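Local coordinates for mucus binding proteinn (Lactobacillus reuteri, PDB 4MT5), which probably binds mucus glycoproteins as a cell-wall-anchored surface adhesin, of which this chain is a single mucin-binding repeat with ubiquitin-like beta-grasp character, at residues T3-Y8 with V61-Y66; V49-K54 with Y66-K71; T156-Q161 with T177-G182. One frame throughout, in Å; residues are numbered along the deposited sequence.

Interaction 1: T3-Y8 with V61-Y66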
loop_
_atom_site.group_PDB
_atom_site.type_symbol
_atom_site.label_atom_id
_atom_site.label_comp_id
_atom_site.label_asym_id
_atom_site.label_seq_id
_atom_site.Cartn_x
_atom_site.Cartn_y
_atom_site.Cartn_z
ATOM N N THR A 3 35.815 -28.129 10.933
ATOM C CA THR A 3 34.830 -27.474 10.099
ATOM C C THR A 3 34.080 -26.457 10.940
ATOM O O THR A 3 33.852 -26.667 12.130
ATOM C CB THR A 3 33.864 -28.496 9.469
ATOM O OG1 THR A 3 34.525 -29.148 8.379
ATOM C CG2 THR A 3 32.626 -27.820 8.930
ATOM N N ALA A 4 33.741 -25.330 10.332
ATOM C CA ALA A 4 32.868 -24.382 10.987
ATOM C C ALA A 4 31.897 -23.855 9.945
ATOM O O ALA A 4 32.288 -23.598 8.806
ATOM C CB ALA A 4 33.678 -23.261 11.606
ATOM N N TYR A 5 30.629 -23.722 10.327
ATOM C CA TYR A 5 29.589 -23.291 9.396
ATOM C C TYR A 5 29.103 -21.895 9.765
ATOM O O TYR A 5 28.924 -21.583 10.941
ATOM C CB TYR A 5 28.385 -24.249 9.415
ATOM C CG TYR A 5 28.627 -25.635 8.868
ATOM C CD1 TYR A 5 28.961 -25.834 7.530
ATOM C CD2 TYR A 5 28.489 -26.752 9.680
ATOM C CE1 TYR A 5 29.173 -27.117 7.020
ATOM C CE2 TYR A 5 28.695 -28.032 9.180
ATOM C CZ TYR A 5 29.035 -28.208 7.853
ATOM O OH TYR A 5 29.238 -29.484 7.371
ATOM N N VAL A 6 28.879 -21.056 8.761
ATOM C CA VAL A 6 28.291 -19.743 8.988
ATOM C C VAL A 6 27.013 -19.687 8.155
ATOM O O VAL A 6 27.063 -19.771 6.927
ATOM C CB VAL A 6 29.275 -18.620 8.599
ATOM C CG1 VAL A 6 28.645 -17.266 8.803
ATOM C CG2 VAL A 6 30.553 -18.732 9.415
ATOM N N LYS A 7 25.865 -19.600 8.824
ATOM C CA LYS A 7 24.573 -19.810 8.158
ATOM C C LYS A 7 23.739 -18.532 8.199
ATOM O O LYS A 7 23.391 -18.042 9.276
ATOM C CB LYS A 7 23.823 -20.986 8.813
ATOM C CG LYS A 7 22.425 -21.244 8.289
ATOM C CD LYS A 7 21.863 -22.628 8.706
ATOM C CE LYS A 7 21.393 -22.653 10.163
ATOM N NZ LYS A 7 20.745 -23.945 10.561
ATOM N N TYR A 8 23.441 -17.986 7.022
ATOM C CA TYR A 8 22.661 -16.761 6.900
ATOM C C TYR A 8 21.208 -17.117 6.648
ATOM O O TYR A 8 20.890 -17.727 5.628
ATOM C CB TYR A 8 23.163 -15.914 5.730
ATOM C CG TYR A 8 24.597 -15.462 5.820
ATOM C CD1 TYR A 8 24.914 -14.184 6.249
ATOM C CD2 TYR A 8 25.643 -16.317 5.465
ATOM C CE1 TYR A 8 26.250 -13.764 6.330
ATOM C CE2 TYR A 8 26.972 -15.911 5.545
ATOM C CZ TYR A 8 27.267 -14.633 5.976
ATOM O OH TYR A 8 28.576 -14.226 6.052
ATOM N N VAL A 61 36.774 -28.142 18.135
ATOM C CA VAL A 61 36.799 -29.545 17.762
ATOM C C VAL A 61 35.464 -30.078 17.325
ATOM O O VAL A 61 35.389 -31.143 16.698
ATOM C CB VAL A 61 37.316 -30.422 18.883
ATOM C CG1 VAL A 61 38.807 -30.333 18.955
ATOM C CG2 VAL A 61 36.685 -30.000 20.194
ATOM N N GLY A 62 34.399 -29.370 17.652
ATOM C CA GLY A 62 33.110 -29.844 17.207
ATOM C C GLY A 62 32.914 -29.540 15.734
ATOM O O GLY A 62 33.861 -29.312 14.986
ATOM N N THR A 63 31.658 -29.546 15.318
ATOM C CA THR A 63 31.290 -28.992 14.042
ATOM C C THR A 63 30.227 -27.939 14.321
ATOM O O THR A 63 29.036 -28.211 14.273
ATOM C CB THR A 63 30.809 -30.098 13.090
ATOM O OG1 THR A 63 31.949 -30.864 12.676
ATOM C CG2 THR A 63 30.149 -29.518 11.855
ATOM N N PRO A 64 30.665 -26.724 14.662
ATOM C CA PRO A 64 29.735 -25.659 15.039
ATOM C C PRO A 64 29.141 -24.916 13.856
ATOM O O PRO A 64 29.822 -24.692 12.860
ATOM C CB PRO A 64 30.618 -24.709 15.833
ATOM C CG PRO A 64 31.977 -24.907 15.280
ATOM C CD PRO A 64 32.071 -26.335 14.861
ATOM N N THR A 65 27.874 -24.544 13.988
ATOM C CA THR A 65 27.249 -23.569 13.106
ATOM C C THR A 65 26.989 -22.244 13.835
ATOM O O THR A 65 26.406 -22.211 14.927
ATOM C CB THR A 65 25.920 -24.097 12.540
ATOM O OG1 THR A 65 26.190 -25.179 11.640
ATOM C CG2 THR A 65 25.175 -23.001 11.791
ATOM N N TYR A 66 27.439 -21.150 13.231
ATOM C CA TYR A 66 27.093 -19.820 13.699
ATOM C C TYR A 66 26.028 -19.228 12.762
ATOM O O TYR A 66 26.089 -19.417 11.545
ATOM C CB TYR A 66 28.340 -18.953 13.730
ATOM C CG TYR A 66 29.458 -19.487 14.597
ATOM C CD1 TYR A 66 29.565 -19.123 15.936
ATOM C CD2 TYR A 66 30.414 -20.348 14.082
ATOM C CE1 TYR A 66 30.604 -19.602 16.740
ATOM C CE2 TYR A 66 31.457 -20.826 14.885
ATOM C CZ TYR A 66 31.534 -20.447 16.200
ATOM O OH TYR A 66 32.539 -20.919 16.981
HETATM O O HOH W 1 35.262 -26.931 14.557
#
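Tyr-5 carries its ring anti to its own carbonyl carbon (chi1 -68°), and Thr-63 and Thr-65, with similar first torsions, hold their methyls anti to the backbone N; these settings bring Tyr-5 and Thr-65 together on one face of the parallel pair, with Thr-63 joining from the loop just before it. The ring crosses both threonines obliquely: its CE2 meets the Thr-63 methyl, CG2, at 3.4 Å, while Thr-65 OG1 lies 3.3 Å from Tyr-5 CB. From its own strand Thr-3 lays CG2 over one ring face, offset toward the rim. Lys-7 sets its CB 3.8 Å from Thr-65 CG2 before its chain bends at chi3.

Three nearly straight backbone bonds fix the register. Tyr-5 N gives to Pro-64 O at 2.8 Å, Tyr-5 O receives Tyr-66 N in the plane of its carbonyl, and Lys-7 N reaches Tyr-66 O at 2.7 Å almost along the C=O axis. Tyr-5 thus spends both its N-H and its C=O on this neighbour. Where the strands part, before Thr-65, a water donates to both Thr-3 O and Gly-62 O. Val-6 and Tyr-66 point to the other face.

Parallel pairing of a domain's first strand with its last, here 2-10 with 65-77, is characteristic of the beta-grasp fold. Strand 2-10 runs between strand 65-77 and the antiparallel strand 16-24, whose Gln-19 touches Tyr-5 and Lys-7.

Interaction 2: V49-K54 with Y66-K71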
loop_
_atom_site.group_PDB
_atom_site.type_symbol
_atom_site.label_atom_id
_atom_site.label_comp_id
_atom_site.label_asym_id
_atom_site.label_seq_id
_atom_site.Cartn_x
_atom_site.Cartn_y
_atom_site.Cartn_z
ATOM N N VAL A 49 19.174 -9.012 11.963
ATOM C CA VAL A 49 18.461 -9.208 13.208
ATOM C C VAL A 49 19.434 -9.648 14.291
ATOM O O VAL A 49 19.342 -9.213 15.437
ATOM C CB VAL A 49 17.341 -10.232 13.038
ATOM C CG1 VAL A 49 16.587 -10.403 14.348
ATOM C CG2 VAL A 49 16.401 -9.794 11.927
ATOM N N SER A 50 20.373 -10.506 13.919
ATOM C CA SER A 50 21.405 -10.947 14.848
ATOM C C SER A 50 22.550 -11.548 14.073
ATOM O O SER A 50 22.366 -12.030 12.965
ATOM C CB SER A 50 20.863 -11.950 15.875
ATOM O OG SER A 50 20.226 -13.050 15.244
ATOM N N ASP A 51 23.737 -11.491 14.656
ATOM C CA ASP A 51 24.923 -12.040 14.036
ATOM C C ASP A 51 25.706 -12.815 15.098
ATOM O O ASP A 51 26.402 -12.223 15.929
ATOM C CB ASP A 51 25.766 -10.915 13.425
ATOM C CG ASP A 51 27.112 -11.404 12.886
ATOM O OD1 ASP A 51 27.268 -12.628 12.711
ATOM O OD2 ASP A 51 28.025 -10.579 12.633
ATOM N N GLY A 52 25.592 -14.143 15.053
ATOM C CA GLY A 52 26.224 -15.004 16.041
ATOM C C GLY A 52 27.735 -15.181 15.931
ATOM O O GLY A 52 28.362 -15.736 16.828
ATOM N N PHE A 53 28.318 -14.726 14.831
ATOM C CA PHE A 53 29.737 -14.900 14.593
ATOM C C PHE A 53 30.445 -13.708 15.200
ATOM O O PHE A 53 29.861 -12.635 15.301
ATOM C CB PHE A 53 30.013 -14.960 13.096
ATOM C CG PHE A 53 31.422 -15.283 12.762
ATOM C CD1 PHE A 53 31.865 -16.592 12.795
ATOM C CD2 PHE A 53 32.314 -14.285 12.424
ATOM C CE1 PHE A 53 33.189 -16.902 12.498
ATOM C CE2 PHE A 53 33.636 -14.585 12.122
ATOM C CZ PHE A 53 34.079 -15.895 12.159
ATOM N N LYS A 54 31.687 -13.889 15.621
ATOM C CA LYS A 54 32.465 -12.784 16.161
ATOM C C LYS A 54 33.914 -12.923 15.709
ATOM O O LYS A 54 34.474 -14.015 15.753
ATOM C CB LYS A 54 32.361 -12.707 17.700
ATOM C CG LYS A 54 31.154 -11.885 18.219
ATOM C CD LYS A 54 31.180 -11.677 19.737
ATOM C CE LYS A 54 32.374 -10.812 20.186
ATOM N NZ LYS A 54 32.897 -11.123 21.572
ATOM N N TYR A 66 27.439 -21.150 13.231
ATOM C CA TYR A 66 27.093 -19.820 13.699
ATOM C C TYR A 66 26.028 -19.228 12.762
ATOM O O TYR A 66 26.089 -19.417 11.545
ATOM C CB TYR A 66 28.340 -18.953 13.730
ATOM C CG TYR A 66 29.458 -19.487 14.597
ATOM C CD1 TYR A 66 29.565 -19.123 15.936
ATOM C CD2 TYR A 66 30.414 -20.348 14.082
ATOM C CE1 TYR A 66 30.604 -19.602 16.740
ATOM C CE2 TYR A 66 31.457 -20.826 14.885
ATOM C CZ TYR A 66 31.534 -20.447 16.200
ATOM O OH TYR A 66 32.539 -20.919 16.981
ATOM N N GLU A 67 25.039 -18.541 13.327
ATOM C CA GLU A 67 23.908 -18.056 12.532
ATOM C C GLU A 67 23.854 -16.528 12.388
ATOM O O GLU A 67 24.098 -15.774 13.325
ATOM C CB GLU A 67 22.575 -18.596 13.085
ATOM C CG GLU A 67 22.356 -20.117 12.904
ATOM C CD GLU A 67 21.009 -20.609 13.468
ATOM O OE1 GLU A 67 20.471 -19.930 14.374
ATOM O OE2 GLU A 67 20.485 -21.661 13.012
ATOM N N VAL A 68 23.548 -16.069 11.188
ATOM C CA VAL A 68 23.304 -14.649 10.971
ATOM C C VAL A 68 21.852 -14.520 10.541
ATOM O O VAL A 68 21.490 -15.009 9.475
ATOM C CB VAL A 68 24.239 -14.058 9.869
ATOM C CG1 VAL A 68 23.943 -12.591 9.646
ATOM C CG2 VAL A 68 25.704 -14.236 10.242
ATOM N N HIS A 69 21.003 -13.904 11.361
ATOM C CA HIS A 69 19.579 -13.829 11.006
ATOM C C HIS A 69 19.183 -12.490 10.338
ATOM O O HIS A 69 19.670 -11.421 10.705
ATOM C CB HIS A 69 18.675 -14.155 12.219
ATOM C CG HIS A 69 18.743 -15.587 12.665
ATOM N ND1 HIS A 69 17.977 -16.584 12.095
ATOM C CD2 HIS A 69 19.485 -16.189 13.627
ATOM C CE1 HIS A 69 18.247 -17.737 12.684
ATOM N NE2 HIS A 69 19.159 -17.526 13.614
ATOM N N PHE A 70 18.316 -12.564 9.339
ATOM C CA PHE A 70 17.797 -11.377 8.683
ATOM C C PHE A 70 16.296 -11.445 8.677
ATOM O O PHE A 70 15.738 -12.521 8.874
ATOM C CB PHE A 70 18.233 -11.331 7.232
ATOM C CG PHE A 70 19.705 -11.173 7.044
ATOM C CD1 PHE A 70 20.251 -9.930 6.773
ATOM C CD2 PHE A 70 20.546 -12.264 7.108
ATOM C CE1 PHE A 70 21.600 -9.785 6.574
ATOM C CE2 PHE A 70 21.894 -12.117 6.913
ATOM C CZ PHE A 70 22.422 -10.878 6.649
ATOM N N LYS A 71 15.648 -10.301 8.453
ATOM C CA LYS A 71 14.215 -10.256 8.117
ATOM C C LYS A 71 14.034 -9.356 6.909
ATOM O O LYS A 71 14.936 -8.592 6.560
ATOM C CB LYS A 71 13.365 -9.739 9.275
ATOM C CG LYS A 71 13.738 -8.334 9.726
ATOM C CD LYS A 71 12.802 -7.830 10.813
ATOM C CE LYS A 71 13.459 -6.725 11.651
ATOM N NZ LYS A 71 12.535 -6.334 12.764
HETATM O O HOH W 2 22.323 -14.929 15.560
#
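Phe-53 turns the edge of its ring onto a face of Tyr-66, a T-shaped pair with centroids 5.7 Å apart and planes at 88°; CD1 of Phe-53 comes nearest, over Tyr-66 CG. Farther along, Asp-51 and Val-68 run alongside each other, the carboxylate OD1 3.3 Å from Val-68 CG2. Ser-50 OG approaches the edge of the His-69 ring and shares a water with Glu-67 O.

The backbone beneath is antiparallel. Gly-52 N gives to Glu-67 O in the carbonyl plane, at 2.8 Å, and His-69 N gives to Ser-50 O. Val-49 and Ser-50 are both set opposite His-69 in a classic beta bulge, Val-49 N donating to His-69 O at 2.8 Å and Ser-50 N only weakly. This edge pairing sets strand 46-51 against the central strand 65-77 of the beta-grasp sheet.

An Asx turn ends the strand: Phe-53 N donates to Asp-51 OD1, from above the carboxylate plane, while OD2 bonds Thr-34 OG1. An alanine at Asp-51 would lose both bonds and would probably loosen the turn that presents Phe-53 to Tyr-66. His-69 is held at both ring nitrogens, NE2 giving to Glu-67 OE1 at 2.8 Å and ND1 bonding Asp-11 OD1. Behind Asp-51 and Val-68 stands Ile-38 of helix 35-42.

Interaction 3: T156-Q161 with T177-G182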
loop_
_atom_site.group_PDB
_atom_site.type_symbol
_atom_site.label_atom_id
_atom_site.label_comp_id
_atom_site.label_asym_id
_atom_site.label_seq_id
_atom_site.Cartn_x
_atom_site.Cartn_y
_atom_site.Cartn_z
ATOM N N THR A 156 -41.084 23.166 -14.537
ATOM C CA THR A 156 -41.048 22.341 -13.333
ATOM C C THR A 156 -40.356 21.020 -13.649
ATOM O O THR A 156 -40.788 20.293 -14.552
ATOM C CB THR A 156 -42.444 22.030 -12.749
ATOM O OG1 THR A 156 -43.121 21.080 -13.585
ATOM C CG2 THR A 156 -43.278 23.304 -12.579
ATOM N N PRO A 157 -39.277 20.713 -12.897
ATOM C CA PRO A 157 -38.441 19.505 -13.014
ATOM C C PRO A 157 -39.169 18.215 -12.630
ATOM O O PRO A 157 -40.046 18.240 -11.766
ATOM C CB PRO A 157 -37.303 19.777 -12.026
ATOM C CG PRO A 157 -37.865 20.758 -11.050
ATOM C CD PRO A 157 -38.782 21.625 -11.850
ATOM N N ASN A 158 -38.801 17.103 -13.266
ATOM C CA ASN A 158 -39.452 15.812 -13.015
ATOM C C ASN A 158 -38.968 15.087 -11.751
ATOM O O ASN A 158 -39.512 14.039 -11.384
ATOM C CB ASN A 158 -39.360 14.886 -14.243
ATOM C CG ASN A 158 -37.931 14.731 -14.776
ATOM O OD1 ASN A 158 -36.956 15.156 -14.143
ATOM N ND2 ASN A 158 -37.809 14.110 -15.950
ATOM N N HIS A 159 -37.937 15.642 -11.110
ATOM C CA HIS A 159 -37.477 15.210 -9.788
ATOM C C HIS A 159 -37.154 16.463 -8.985
ATOM O O HIS A 159 -36.289 17.246 -9.380
ATOM C CB HIS A 159 -36.216 14.340 -9.882
ATOM C CG HIS A 159 -36.413 13.053 -10.622
ATOM N ND1 HIS A 159 -37.461 12.194 -10.361
ATOM C CD2 HIS A 159 -35.686 12.472 -11.605
ATOM C CE1 HIS A 159 -37.376 11.143 -11.159
ATOM N NE2 HIS A 159 -36.307 11.288 -11.924
ATOM N N GLN A 160 -37.844 16.657 -7.864
ATOM C CA GLN A 160 -37.633 17.846 -7.035
ATOM C C GLN A 160 -36.189 17.930 -6.510
ATOM O O GLN A 160 -35.620 19.019 -6.346
ATOM C CB GLN A 160 -38.649 17.877 -5.884
ATOM C CG GLN A 160 -38.533 19.088 -4.956
ATOM C CD GLN A 160 -38.529 20.416 -5.704
ATOM O OE1 GLN A 160 -39.563 20.864 -6.217
ATOM N NE2 GLN A 160 -37.357 21.053 -5.770
ATOM N N GLN A 161 -35.604 16.765 -6.262
ATOM C CA GLN A 161 -34.212 16.666 -5.874
ATOM C C GLN A 161 -33.761 15.258 -6.198
ATOM O O GLN A 161 -34.578 14.343 -6.319
ATOM C CB GLN A 161 -34.057 16.900 -4.373
ATOM C CG GLN A 161 -34.756 15.837 -3.535
ATOM C CD GLN A 161 -34.282 15.797 -2.096
ATOM O OE1 GLN A 161 -33.895 16.821 -1.520
ATOM N NE2 GLN A 161 -34.311 14.605 -1.503
ATOM N N THR A 177 -29.733 12.667 -14.563
ATOM C CA THR A 177 -30.251 13.764 -15.377
ATOM C C THR A 177 -31.619 14.268 -14.897
ATOM O O THR A 177 -32.527 13.473 -14.652
ATOM C CB THR A 177 -30.346 13.326 -16.844
ATOM O OG1 THR A 177 -29.051 12.890 -17.285
ATOM C CG2 THR A 177 -30.815 14.470 -17.714
ATOM N N VAL A 178 -31.753 15.587 -14.751
ATOM C CA VAL A 178 -33.035 16.206 -14.404
ATOM C C VAL A 178 -33.656 16.921 -15.612
ATOM O O VAL A 178 -33.011 17.771 -16.235
ATOM C CB VAL A 178 -32.884 17.235 -13.269
ATOM C CG1 VAL A 178 -34.239 17.566 -12.668
ATOM C CG2 VAL A 178 -31.975 16.710 -12.210
ATOM N N VAL A 179 -34.906 16.582 -15.936
ATOM C CA VAL A 179 -35.595 17.180 -17.084
ATOM C C VAL A 179 -36.680 18.161 -16.649
ATOM O O VAL A 179 -37.576 17.819 -15.878
ATOM C CB VAL A 179 -36.228 16.124 -18.018
ATOM C CG1 VAL A 179 -36.812 16.798 -19.236
ATOM C CG2 VAL A 179 -35.202 15.099 -18.443
ATOM N N TYR A 180 -36.582 19.383 -17.157
ATOM C CA TYR A 180 -37.540 20.432 -16.848
ATOM C C TYR A 180 -38.644 20.502 -17.904
ATOM O O TYR A 180 -38.363 20.637 -19.099
ATOM C CB TYR A 180 -36.822 21.779 -16.758
ATOM C CG TYR A 180 -36.132 22.030 -15.433
ATOM C CD1 TYR A 180 -36.671 22.921 -14.502
ATOM C CD2 TYR A 180 -34.939 21.383 -15.112
ATOM C CE1 TYR A 180 -36.045 23.158 -13.289
ATOM C CE2 TYR A 180 -34.303 21.612 -13.893
ATOM C CZ TYR A 180 -34.861 22.501 -12.988
ATOM O OH TYR A 180 -34.239 22.734 -11.784
ATOM N N VAL A 181 -39.896 20.406 -17.460
ATOM C CA VAL A 181 -41.047 20.498 -18.362
ATOM C C VAL A 181 -41.595 21.922 -18.392
ATOM O O VAL A 181 -41.803 22.537 -17.349
ATOM C CB VAL A 181 -42.168 19.509 -17.960
ATOM C CG1 VAL A 181 -43.437 19.799 -18.734
ATOM C CG2 VAL A 181 -41.713 18.062 -18.176
ATOM N N GLY A 182 -41.809 22.450 -19.591
ATOM C CA GLY A 182 -42.372 23.782 -19.742
ATOM C C GLY A 182 -43.787 23.915 -19.199
ATOM O O GLY A 182 -44.615 23.013 -19.356
#
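Strand 155-157 meets strand 174-182 antiparallel for a short distance, Thr-156 and Val-181 forming a hydrogen-bonded pair with two 3.0 Å bonds, Thr-156 N to Val-181 O in the carbonyl plane and Val-181 N to Thr-156 O from well above it, before Pro-157 and Tyr-180 follow as a non-hydrogen-bonded pair.

Pro-157 and Tyr-180 carry the apolar part of the contact, the pyrrolidine laid along the phenol ring. Pro-157 CB sits over the centre of the ring, 3.8 Å from the Tyr-180 centroid and only 11° off the normal, a clear CH-pi contact. CD of the proline lies 3.5 Å from Tyr-180 CE1. Pro-157 sits at a non-hydrogen-bonded position, so its missing N-H costs no bond to strand 174-182. Pro-157 CB also touches Val-178 CG1 at 3.8 Å.

Asn-158 grips Val-179 twice. Its N donates to Val-179 O at 3.0 Å, and its side chain folds back between backbone N and carbonyl carbon (chi1 52°), so that Asn-158 OD1 accepts Val-179 N at 3.1 Å from above the amide plane. OD1 thus stands in for the main-chain carbonyl of Asn-158 as acceptor for Val-179 N, just where 156-161 turns away. ND2 lies against Val-179 CB.

Tyr-180 OH is bonded to Pro-150 O, which anchors the far end of the ring to the loop before strand 155-157. On the other flank of strand 174-182 runs strand 85-96, parallel to it, with Ile-93 and Tyr-95 packing on Val-178, consistent with the ubiquitin-like beta-grasp character of the Muc B2-like domain.

From the N terminus, strand 2-10 leads off, and interaction 1 closes a loop of 52 residues by bringing 61-66 alongside it. Interaction 2 starts within that loop, at 49-54, but ends past it at 66-71, so the two cross and share Tyr-66. Strand 65-77 therefore has strand 2-10 on one flank and strand 46-51 on the other; Tyr-8 packs on Val-68 and Phe-70, and Lys-7 O probably accepts a hydrogen bond from Val-68 N. Interaction 3 comes later in series, closing a short 15-residue loop in the Muc B2-like domain, its centre about 83 Å from that of interaction 1, at the opposite end of the elongated chain.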